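PDB 7OTJ: ATP-dependent DNA helicase PIF1 from Candida albicans, which probably couples ATP hydrolysis to 5'-3' unwinding of DNA, including G-quadruplexes and forked RNA-DNA hybrids, in support of nuclear and mitochondrial genome stability. Local coordinates for residues Ile88-Arg99 and Leu120-Arg128; Val419-Thr427 and Val437-Ile445. All coordinates share one frame; numbering follows the deposited sequence.

Contact 1: residues Ile88-Arg99 and Leu120-Arg128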
loop_
_atom_site.group_PDB
_atom_site.type_symbol
_atom_site.label_atom_id
_atom_site.label_comp_id
_atom_site.label_asym_id
_atom_site.label_seq_id
_atom_site.Cartn_x
_atom_site.Cartn_y
_atom_site.Cartn_z
ATOM N N ILE A 88 -18.837 11.547 -9.233
ATOM C CA ILE A 88 -17.852 12.442 -8.639
ATOM C C ILE A 88 -18.439 13.828 -8.425
ATOM O O ILE A 88 -18.104 14.508 -7.447
ATOM C CB ILE A 88 -16.586 12.473 -9.514
ATOM C CG1 ILE A 88 -15.940 11.084 -9.513
ATOM C CG2 ILE A 88 -15.610 13.536 -9.023
ATOM C CD1 ILE A 88 -14.767 10.942 -10.441
ATOM N N LYS A 89 -19.343 14.263 -9.307
ATOM C CA LYS A 89 -19.945 15.580 -9.136
ATOM C C LYS A 89 -20.904 15.620 -7.952
ATOM O O LYS A 89 -21.134 16.693 -7.380
ATOM C CB LYS A 89 -20.668 16.002 -10.417
ATOM C CG LYS A 89 -19.733 16.475 -11.520
ATOM C CD LYS A 89 -20.492 16.970 -12.738
ATOM C CE LYS A 89 -19.542 17.448 -13.824
ATOM N NZ LYS A 89 -20.264 17.962 -15.024
ATOM N N ARG A 90 -21.471 14.471 -7.569
ATOM C CA ARG A 90 -22.311 14.422 -6.373
ATOM C C ARG A 90 -21.481 14.518 -5.099
ATOM O O ARG A 90 -21.953 15.064 -4.094
ATOM C CB ARG A 90 -23.161 13.150 -6.367
ATOM C CG ARG A 90 -24.249 13.100 -7.440
ATOM C CD ARG A 90 -25.196 11.927 -7.202
ATOM N NE ARG A 90 -24.501 10.642 -7.164
ATOM C CZ ARG A 90 -24.396 9.814 -8.195
ATOM N NH1 ARG A 90 -24.929 10.105 -9.373
ATOM N NH2 ARG A 90 -23.753 8.662 -8.039
ATOM N N ASN A 91 -20.276 13.952 -5.103
ATOM C CA ASN A 91 -19.330 14.072 -3.994
ATOM C C ASN A 91 -18.666 15.439 -4.105
ATOM O O ASN A 91 -17.619 15.598 -4.737
ATOM C CB ASN A 91 -18.306 12.943 -4.046
ATOM C CG ASN A 91 -17.408 12.895 -2.817
ATOM O OD1 ASN A 91 -17.382 13.825 -2.009
ATOM N ND2 ASN A 91 -16.660 11.806 -2.679
ATOM N N LYS A 92 -19.287 16.445 -3.486
ATOM C CA LYS A 92 -18.757 17.800 -3.589
ATOM C C LYS A 92 -17.393 17.942 -2.928
ATOM O O LYS A 92 -16.653 18.876 -3.257
ATOM C CB LYS A 92 -19.750 18.801 -3.002
ATOM C CG LYS A 92 -20.880 19.135 -3.964
ATOM C CD LYS A 92 -20.323 19.564 -5.320
ATOM C CE LYS A 92 -21.414 20.079 -6.258
ATOM N NZ LYS A 92 -22.023 21.358 -5.795
ATOM N N LYS A 93 -17.026 17.023 -2.036
ATOM C CA LYS A 93 -15.674 17.047 -1.495
ATOM C C LYS A 93 -14.664 16.588 -2.540
ATOM O O LYS A 93 -13.616 17.221 -2.720
ATOM C CB LYS A 93 -15.605 16.172 -0.241
ATOM C CG LYS A 93 -14.197 15.784 0.188
ATOM C CD LYS A 93 -14.225 14.750 1.312
ATOM C CE LYS A 93 -14.951 13.472 0.897
ATOM N NZ LYS A 93 -14.348 12.821 -0.302
ATOM N N ALA A 94 -14.985 15.518 -3.275
ATOM C CA ALA A 94 -14.087 15.038 -4.320
ATOM C C ALA A 94 -14.130 15.929 -5.552
ATOM O O ALA A 94 -13.101 16.142 -6.202
ATOM C CB ALA A 94 -14.443 13.601 -4.703
ATOM N N PHE A 95 -15.303 16.469 -5.882
ATOM C CA PHE A 95 -15.382 17.362 -7.030
ATOM C C PHE A 95 -14.539 18.607 -6.808
ATOM O O PHE A 95 -13.833 19.057 -7.718
ATOM C CB PHE A 95 -16.835 17.733 -7.311
ATOM C CG PHE A 95 -16.998 18.707 -8.442
ATOM C CD1 PHE A 95 -16.594 18.374 -9.726
ATOM C CD2 PHE A 95 -17.560 19.952 -8.224
ATOM C CE1 PHE A 95 -16.746 19.267 -10.768
ATOM C CE2 PHE A 95 -17.717 20.848 -9.261
ATOM C CZ PHE A 95 -17.309 20.505 -10.535
ATOM N N THR A 96 -14.575 19.165 -5.595
ATOM C CA THR A 96 -13.730 20.316 -5.298
ATOM C C THR A 96 -12.255 19.945 -5.397
ATOM O O THR A 96 -11.454 20.692 -5.975
ATOM C CB THR A 96 -14.059 20.869 -3.906
ATOM O OG1 THR A 96 -15.412 21.346 -3.884
ATOM C CG2 THR A 96 -13.129 22.014 -3.547
ATOM N N ARG A 97 -11.893 18.765 -4.883
ATOM C CA ARG A 97 -10.503 18.326 -4.903
ATOM C C ARG A 97 -9.998 18.152 -6.329
ATOM O O ARG A 97 -8.840 18.465 -6.628
ATOM C CB ARG A 97 -10.367 17.025 -4.113
ATOM C CG ARG A 97 -8.948 16.516 -3.986
ATOM C CD ARG A 97 -8.909 15.298 -3.105
ATOM N NE ARG A 97 -9.955 14.359 -3.483
ATOM C CZ ARG A 97 -10.268 13.272 -2.794
ATOM N NH1 ARG A 97 -9.622 12.947 -1.685
ATOM N NH2 ARG A 97 -11.258 12.495 -3.227
ATOM N N TRP A 98 -10.858 17.665 -7.228
ATOM C CA TRP A 98 -10.474 17.544 -8.629
ATOM C C TRP A 98 -10.170 18.904 -9.252
ATOM O O TRP A 98 -9.337 18.997 -10.161
ATOM C CB TRP A 98 -11.574 16.841 -9.424
ATOM C CG TRP A 98 -11.416 15.362 -9.525
ATOM C CD1 TRP A 98 -12.206 14.410 -8.947
ATOM C CD2 TRP A 98 -10.408 14.657 -10.257
ATOM N NE1 TRP A 98 -11.752 13.152 -9.275
ATOM C CE2 TRP A 98 -10.649 13.277 -10.078
ATOM C CE3 TRP A 98 -9.325 15.056 -11.045
ATOM C CZ2 TRP A 98 -9.847 12.299 -10.659
ATOM C CZ3 TRP A 98 -8.532 14.084 -11.617
ATOM C CH2 TRP A 98 -8.794 12.722 -11.421
ATOM N N ARG A 99 -10.825 19.969 -8.789
ATOM C CA ARG A 99 -10.582 21.278 -9.384
ATOM C C ARG A 99 -9.432 22.018 -8.721
ATOM O O ARG A 99 -8.742 22.796 -9.388
ATOM C CB ARG A 99 -11.849 22.135 -9.331
ATOM C CG ARG A 99 -12.915 21.707 -10.324
ATOM C CD ARG A 99 -14.132 22.616 -10.283
ATOM N NE ARG A 99 -14.695 22.711 -8.940
ATOM C CZ ARG A 99 -14.622 23.789 -8.170
ATOM N NH1 ARG A 99 -14.028 24.898 -8.586
ATOM N NH2 ARG A 99 -15.164 23.755 -6.954
ATOM N N LEU A 120 -9.391 8.334 -15.630
ATOM C CA LEU A 120 -8.934 9.476 -14.846
ATOM C C LEU A 120 -8.580 10.648 -15.749
ATOM O O LEU A 120 -8.868 11.803 -15.416
ATOM C CB LEU A 120 -7.733 9.079 -13.991
ATOM C CG LEU A 120 -8.048 8.125 -12.835
ATOM C CD1 LEU A 120 -6.776 7.533 -12.241
ATOM C CD2 LEU A 120 -8.857 8.851 -11.772
ATOM N N ASN A 121 -7.961 10.368 -16.899
ATOM C CA ASN A 121 -7.611 11.427 -17.839
ATOM C C ASN A 121 -8.856 12.156 -18.338
ATOM O O ASN A 121 -8.934 13.389 -18.275
ATOM C CB ASN A 121 -6.821 10.839 -19.007
ATOM C CG ASN A 121 -6.180 11.909 -19.870
ATOM O OD1 ASN A 121 -6.020 13.054 -19.440
ATOM N ND2 ASN A 121 -5.803 11.541 -21.089
ATOM N N GLU A 122 -9.849 11.400 -18.819
ATOM C CA GLU A 122 -11.080 12.001 -19.324
ATOM C C GLU A 122 -11.824 12.745 -18.226
ATOM O O GLU A 122 -12.416 13.801 -18.474
ATOM C CB GLU A 122 -11.975 10.929 -19.948
ATOM C CG GLU A 122 -11.345 10.219 -21.150
ATOM C CD GLU A 122 -12.310 9.288 -21.878
ATOM O OE1 GLU A 122 -11.840 8.509 -22.734
ATOM O OE2 GLU A 122 -13.530 9.336 -21.606
ATOM N N ILE A 123 -11.802 12.214 -17.003
ATOM C CA ILE A 123 -12.524 12.852 -15.907
ATOM C C ILE A 123 -11.841 14.153 -15.520
ATOM O O ILE A 123 -12.503 15.167 -15.269
ATOM C CB ILE A 123 -12.642 11.890 -14.707
ATOM C CG1 ILE A 123 -13.882 11.012 -14.859
ATOM C CG2 ILE A 123 -12.711 12.654 -13.396
ATOM C CD1 ILE A 123 -13.613 9.538 -14.822
ATOM N N ALA A 124 -10.508 14.148 -15.488
ATOM C CA ALA A 124 -9.759 15.369 -15.221
ATOM C C ALA A 124 -10.145 16.475 -16.196
ATOM O O ALA A 124 -10.467 17.595 -15.784
ATOM C CB ALA A 124 -8.261 15.083 -15.302
ATOM N N LYS A 125 -10.117 16.177 -17.496
ATOM C CA LYS A 125 -10.470 17.178 -18.496
ATOM C C LYS A 125 -11.894 17.682 -18.297
ATOM O O LYS A 125 -12.141 18.892 -18.309
ATOM C CB LYS A 125 -10.280 16.607 -19.901
ATOM C CG LYS A 125 -8.838 16.217 -20.212
ATOM C CD LYS A 125 -8.712 15.533 -21.563
ATOM C CE LYS A 125 -7.277 15.115 -21.825
ATOM N NZ LYS A 125 -7.115 14.502 -23.168
ATOM N N ASN A 126 -12.843 16.764 -18.100
ATOM C CA ASN A 126 -14.248 17.156 -18.034
ATOM C C ASN A 126 -14.525 18.041 -16.826
ATOM O O ASN A 126 -15.064 19.145 -16.964
ATOM C CB ASN A 126 -15.137 15.915 -17.994
ATOM C CG ASN A 126 -16.601 16.250 -18.166
ATOM O OD1 ASN A 126 -17.127 16.212 -19.278
ATOM N ND2 ASN A 126 -17.268 16.590 -17.068
ATOM N N LEU A 127 -14.166 17.569 -15.631
ATOM C CA LEU A 127 -14.496 18.297 -14.411
ATOM C C LEU A 127 -13.820 19.659 -14.355
ATOM O O LEU A 127 -14.342 20.583 -13.720
ATOM C CB LEU A 127 -14.104 17.468 -13.191
ATOM C CG LEU A 127 -14.745 16.086 -13.048
ATOM C CD1 LEU A 127 -14.304 15.478 -11.746
ATOM C CD2 LEU A 127 -16.251 16.190 -13.107
ATOM N N ARG A 128 -12.673 19.810 -15.013
ATOM C CA ARG A 128 -11.901 21.042 -14.941
ATOM C C ARG A 128 -12.081 21.945 -16.158
ATOM O O ARG A 128 -11.476 23.021 -16.200
ATOM C CB ARG A 128 -10.418 20.712 -14.747
ATOM C CG ARG A 128 -10.115 20.041 -13.425
ATOM C CD ARG A 128 -8.778 19.321 -13.455
ATOM N NE ARG A 128 -7.669 20.210 -13.780
ATOM C CZ ARG A 128 -6.999 20.930 -12.890
ATOM N NH1 ARG A 128 -7.355 20.960 -11.617
ATOM N NH2 ARG A 128 -5.940 21.628 -13.285
#
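Ile88, near the end of helix 81-90, spreads its two branches over helix 114-128: CG2 meets Leu127 CD1 at 3.6 Å, while CD1 reaches Ile123 CG2. A branched aliphatic residue suits a buried place with a neighbour on each branch. Lys89 stands at the exposed border and gives its methylenes to the contact, its extended chain sliding past Leu127 in the opposite direction until CE lies 3.6 Å from Leu127 CD2; the ammonium group passes beyond the apolar part. At Asn91 the chain turns and a new helix begins, capped by the Asn91 side chain, whose OD1 accepts from Ala94 N. Phe95 then presents a ring edge, CE1, to Leu127 CD2. With CG anti to its own nitrogen (chi1 177°), Phe95 reaches a leucine that its CB does not face.

Trp98 is a knob set among Leu120, Ile123, Ala124 and Leu127. Over one face of its indole lie two methyls in CH-pi contact: Leu127 CD1, 3.9 Å from the centroid of the five-membered ring, and Ile123 CG2, 4.2 Å from that of the six-membered ring. Leu120 CD2 approaches in plane at the edge beside CZ2, and NE1 donates to Ala72 O. The Trp98 carbonyl receives Arg128 NH1 at 3.1 Å, nearly in the guanidinium plane and on a lone pair. Arg128 NE donates to Gly135 O. Last, Arg99 lays its CG near Leu127 O on the exposed side.

Leu127 is the reciprocal knob, held by Ile88 and Lys89 of helix 81-90 and Phe95 and Trp98 of helix 92-100; segments 92-99 and 120-128 cross at -90°. They lead into neighbouring strands, 103-107 and 138-143, of the P-loop NTPase sheet. Shape-matched apolar groups make most of this junction, with one charged group joining carbonyls of separate chain segments at its border.

Contact 2: residues Val419-Thr427 and Val437-Ile445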
loop_
_atom_site.group_PDB
_atom_site.type_symbol
_atom_site.label_atom_id
_atom_site.label_comp_id
_atom_site.label_asym_id
_atom_site.label_seq_id
_atom_site.Cartn_x
_atom_site.Cartn_y
_atom_site.Cartn_z
ATOM N N VAL A 419 -0.785 2.691 23.886
ATOM C CA VAL A 419 -2.046 3.419 23.881
ATOM C C VAL A 419 -3.187 2.423 24.039
ATOM O O VAL A 419 -3.038 1.224 23.794
ATOM C CB VAL A 419 -2.245 4.258 22.593
ATOM C CG1 VAL A 419 -1.311 5.457 22.577
ATOM C CG2 VAL A 419 -2.031 3.398 21.360
ATOM N N VAL A 420 -4.332 2.938 24.473
ATOM C CA VAL A 420 -5.541 2.139 24.624
ATOM C C VAL A 420 -6.371 2.288 23.353
ATOM O O VAL A 420 -6.830 3.387 23.023
ATOM C CB VAL A 420 -6.339 2.566 25.866
ATOM C CG1 VAL A 420 -6.361 4.091 26.000
ATOM C CG2 VAL A 420 -7.754 1.998 25.813
ATOM N N VAL A 421 -6.572 1.179 22.642
ATOM C CA VAL A 421 -7.173 1.201 21.312
ATOM C C VAL A 421 -8.688 1.098 21.461
ATOM O O VAL A 421 -9.210 0.056 21.867
ATOM C CB VAL A 421 -6.628 0.068 20.434
ATOM C CG1 VAL A 421 -7.271 0.105 19.061
ATOM C CG2 VAL A 421 -5.121 0.158 20.320
ATOM N N GLU A 422 -9.396 2.173 21.113
ATOM C CA GLU A 422 -10.850 2.228 21.160
ATOM C C GLU A 422 -11.456 1.756 19.842
ATOM O O GLU A 422 -10.789 1.757 18.805
ATOM C CB GLU A 422 -11.306 3.652 21.474
ATOM C CG GLU A 422 -10.931 4.127 22.869
ATOM C CD GLU A 422 -11.530 5.478 23.205
ATOM O OE1 GLU A 422 -11.288 6.441 22.449
ATOM O OE2 GLU A 422 -12.252 5.574 24.219
ATOM N N PRO A 423 -12.722 1.336 19.843
ATOM C CA PRO A 423 -13.359 0.947 18.581
ATOM C C PRO A 423 -13.629 2.151 17.690
ATOM O O PRO A 423 -13.841 3.271 18.163
ATOM C CB PRO A 423 -14.665 0.280 19.031
ATOM C CG PRO A 423 -14.952 0.876 20.358
ATOM C CD PRO A 423 -13.609 1.104 20.996
ATOM N N GLU A 424 -13.625 1.897 16.381
ATOM C CA GLU A 424 -13.838 2.916 15.365
ATOM C C GLU A 424 -14.956 2.473 14.434
ATOM O O GLU A 424 -15.347 1.304 14.418
ATOM C CB GLU A 424 -12.566 3.173 14.553
ATOM C CG GLU A 424 -11.465 3.846 15.334
ATOM C CD GLU A 424 -11.883 5.204 15.847
ATOM O OE1 GLU A 424 -11.751 5.446 17.064
ATOM O OE2 GLU A 424 -12.362 6.022 15.034
ATOM N N GLN A 425 -15.475 3.420 13.656
ATOM C CA GLN A 425 -16.559 3.151 12.721
ATOM C C GLN A 425 -16.087 3.357 11.287
ATOM O O GLN A 425 -15.483 4.386 10.967
ATOM C CB GLN A 425 -17.773 4.038 13.007
ATOM C CG GLN A 425 -18.958 3.749 12.089
ATOM C CD GLN A 425 -20.068 4.777 12.199
ATOM O OE1 GLN A 425 -19.841 5.921 12.590
ATOM N NE2 GLN A 425 -21.279 4.373 11.842
ATOM N N TRP A 426 -16.364 2.374 10.434
ATOM C CA TRP A 426 -16.186 2.480 8.992
ATOM C C TRP A 426 -17.560 2.488 8.342
ATOM O O TRP A 426 -18.417 1.665 8.681
ATOM C CB TRP A 426 -15.344 1.323 8.444
ATOM C CG TRP A 426 -13.900 1.337 8.881
ATOM C CD1 TRP A 426 -12.830 1.788 8.165
ATOM C CD2 TRP A 426 -13.376 0.869 10.130
ATOM N NE1 TRP A 426 -11.672 1.634 8.889
ATOM C CE2 TRP A 426 -11.981 1.073 10.100
ATOM C CE3 TRP A 426 -13.953 0.303 11.271
ATOM C CZ2 TRP A 426 -11.151 0.728 11.167
ATOM C CZ3 TRP A 426 -13.127 -0.038 12.331
ATOM C CH2 TRP A 426 -11.743 0.175 12.271
ATOM N N THR A 427 -17.773 3.418 7.416
ATOM C CA THR A 427 -19.083 3.623 6.817
ATOM C C THR A 427 -18.967 3.620 5.303
ATOM O O THR A 427 -18.020 4.183 4.745
ATOM C CB THR A 427 -19.715 4.943 7.270
ATOM O OG1 THR A 427 -18.865 6.032 6.889
ATOM C CG2 THR A 427 -19.921 4.960 8.776
ATOM N N VAL A 437 -23.965 1.536 5.064
ATOM C CA VAL A 437 -23.456 0.373 5.778
ATOM C C VAL A 437 -22.505 0.875 6.855
ATOM O O VAL A 437 -21.742 1.819 6.624
ATOM C CB VAL A 437 -22.741 -0.616 4.833
ATOM C CG1 VAL A 437 -22.095 -1.720 5.627
ATOM C CG2 VAL A 437 -23.712 -1.202 3.832
ATOM N N SER A 438 -22.579 0.273 8.046
ATOM C CA SER A 438 -21.712 0.635 9.159
ATOM C C SER A 438 -21.099 -0.610 9.790
ATOM O O SER A 438 -21.794 -1.605 10.027
ATOM C CB SER A 438 -22.490 1.426 10.213
ATOM O OG SER A 438 -21.654 1.791 11.295
ATOM N N ARG A 439 -19.805 -0.535 10.098
ATOM C CA ARG A 439 -19.126 -1.569 10.869
ATOM C C ARG A 439 -18.312 -0.908 11.966
ATOM O O ARG A 439 -17.497 -0.020 11.691
ATOM C CB ARG A 439 -18.203 -2.444 10.010
ATOM C CG ARG A 439 -17.242 -3.281 10.863
ATOM C CD ARG A 439 -16.486 -4.323 10.062
ATOM N NE ARG A 439 -17.358 -5.403 9.622
ATOM C CZ ARG A 439 -17.008 -6.339 8.751
ATOM N NH1 ARG A 439 -15.790 -6.377 8.229
ATOM N NH2 ARG A 439 -17.907 -7.252 8.386
ATOM N N ILE A 440 -18.520 -1.353 13.201
ATOM C CA ILE A 440 -17.794 -0.847 14.356
ATOM C C ILE A 440 -16.878 -1.961 14.832
ATOM O O ILE A 440 -17.335 -3.074 15.122
ATOM C CB ILE A 440 -18.746 -0.380 15.468
ATOM C CG1 ILE A 440 -19.643 0.750 14.948
ATOM C CG2 ILE A 440 -17.957 0.071 16.689
ATOM C CD1 ILE A 440 -20.651 1.257 15.956
ATOM N N GLN A 441 -15.583 -1.665 14.887
ATOM C CA GLN A 441 -14.569 -2.635 15.267
ATOM C C GLN A 441 -13.342 -1.865 15.725
ATOM O O GLN A 441 -13.146 -0.705 15.358
ATOM C CB GLN A 441 -14.229 -3.564 14.094
ATOM C CG GLN A 441 -13.169 -4.624 14.383
ATOM C CD GLN A 441 -13.640 -5.664 15.379
ATOM O OE1 GLN A 441 -13.629 -5.435 16.591
ATOM N NE2 GLN A 441 -14.062 -6.817 14.871
ATOM N N PHE A 442 -12.523 -2.518 16.536
ATOM C CA PHE A 442 -11.225 -1.955 16.858
ATOM C C PHE A 442 -10.368 -1.900 15.597
ATOM O O PHE A 442 -10.389 -2.835 14.789
ATOM C CB PHE A 442 -10.531 -2.785 17.935
ATOM C CG PHE A 442 -11.282 -2.831 19.231
ATOM C CD1 PHE A 442 -11.068 -1.870 20.204
ATOM C CD2 PHE A 442 -12.221 -3.820 19.469
ATOM C CE1 PHE A 442 -11.764 -1.901 21.391
ATOM C CE2 PHE A 442 -12.922 -3.856 20.654
ATOM C CZ PHE A 442 -12.693 -2.897 21.619
ATOM N N PRO A 443 -9.620 -0.822 15.390
ATOM C CA PRO A 443 -8.828 -0.680 14.155
ATOM C C PRO A 443 -7.533 -1.484 14.190
ATOM O O PRO A 443 -6.428 -0.941 14.100
ATOM C CB PRO A 443 -8.578 0.832 14.105
ATOM C CG PRO A 443 -8.508 1.222 15.539
ATOM C CD PRO A 443 -9.532 0.374 16.245
ATOM N N LEU A 444 -7.665 -2.807 14.283
ATOM C CA LEU A 444 -6.506 -3.679 14.402
ATOM C C LEU A 444 -6.713 -4.939 13.576
ATOM O O LEU A 444 -7.836 -5.432 13.445
ATOM C CB LEU A 444 -6.242 -4.068 15.866
ATOM C CG LEU A 444 -5.953 -2.956 16.876
ATOM C CD1 LEU A 444 -5.925 -3.516 18.290
ATOM C CD2 LEU A 444 -4.645 -2.256 16.550
ATOM N N ILE A 445 -5.619 -5.432 12.999
ATOM C CA ILE A 445 -5.555 -6.736 12.356
ATOM C C ILE A 445 -4.288 -7.424 12.843
ATOM O O ILE A 445 -3.275 -6.771 13.107
ATOM C CB ILE A 445 -5.570 -6.641 10.814
ATOM C CG1 ILE A 445 -4.425 -5.760 10.327
ATOM C CG2 ILE A 445 -6.917 -6.129 10.314
ATOM C CD1 ILE A 445 -4.272 -5.763 8.838
#
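Trp426 leans along strand 435-446 toward Pro443, and its indole can be followed atom by atom. CB leaves the strand on the same face as Glu424, Arg439 and Gln441. CG stands anti to the carbonyl carbon (chi1 -68°), which swings the ring along the partner strand. The six-membered ring turns its edge to that backbone: CE3 passes Arg439 O, CZ3 comes close to Gln441 O, and both carbonyl oxygens lie near the ring plane, facing the slightly positive rim of C-H groups. At the far corner CH2 meets Pro443, 3.6 Å from its CA and 3.7 Å from its CB, the two side chains crossing at about a right angle. Elsewhere Lys299 makes a cation-pi contact with the indole, a use of tryptophan's electron-rich face that complements its edge.

Alongside the ring edge runs a regular antiparallel ladder. Glu424 pairs with Gln441 and Trp426 with Arg439, each through two backbone hydrogen bonds; Trp426 N to Arg439 O measures 2.9 Å and is nearly straight at 173°. Gln425 and Ile440 form the non-hydrogen-bonded pair between them.

The pairing stops after Glu424 and Gln441, where Pro423 and Pro443 lack an N-H to donate. Pro423 CB sits over the centre of the Phe442 ring, 4.3 Å above its plane, and the two side chains point the same way. Pro443, centre of an inverse gamma turn, presents CD to Val421 CG1 at 3.6 Å, and Leu444 CD1 joins the same methyl. Arg439 reaches away to a salt bridge with Asp265 and a hydrogen bond to Ala283 O.

This beta hairpin belongs to the antiparallel sheet that includes strands of the SH3-like 2B domain. Backbone bonds set its register, while aromatic and proline surfaces fasten the end where the ladder stops.

Contact 1 and contact 2 belong to separate parts of the helicase, their centres 30 Å apart and their nearest atoms about 10 Å apart, and they share no helix or strand. Residues 88-99 and 120-128 join helices of the P-loop domain, with a buried middle and charged residues at an exposed border. Residues 419-427 and 437-445 form a more buried contact within a single antiparallel sheet. The chemistry follows: the helices, whose backbone bonds are largely internal, meet through interlocking side chains, whereas the strands bond backbone to backbone and add side-chain packing. Tryptophan serves both, offering a face to methyls in contact 1 and an edge to carbonyls in contact 2.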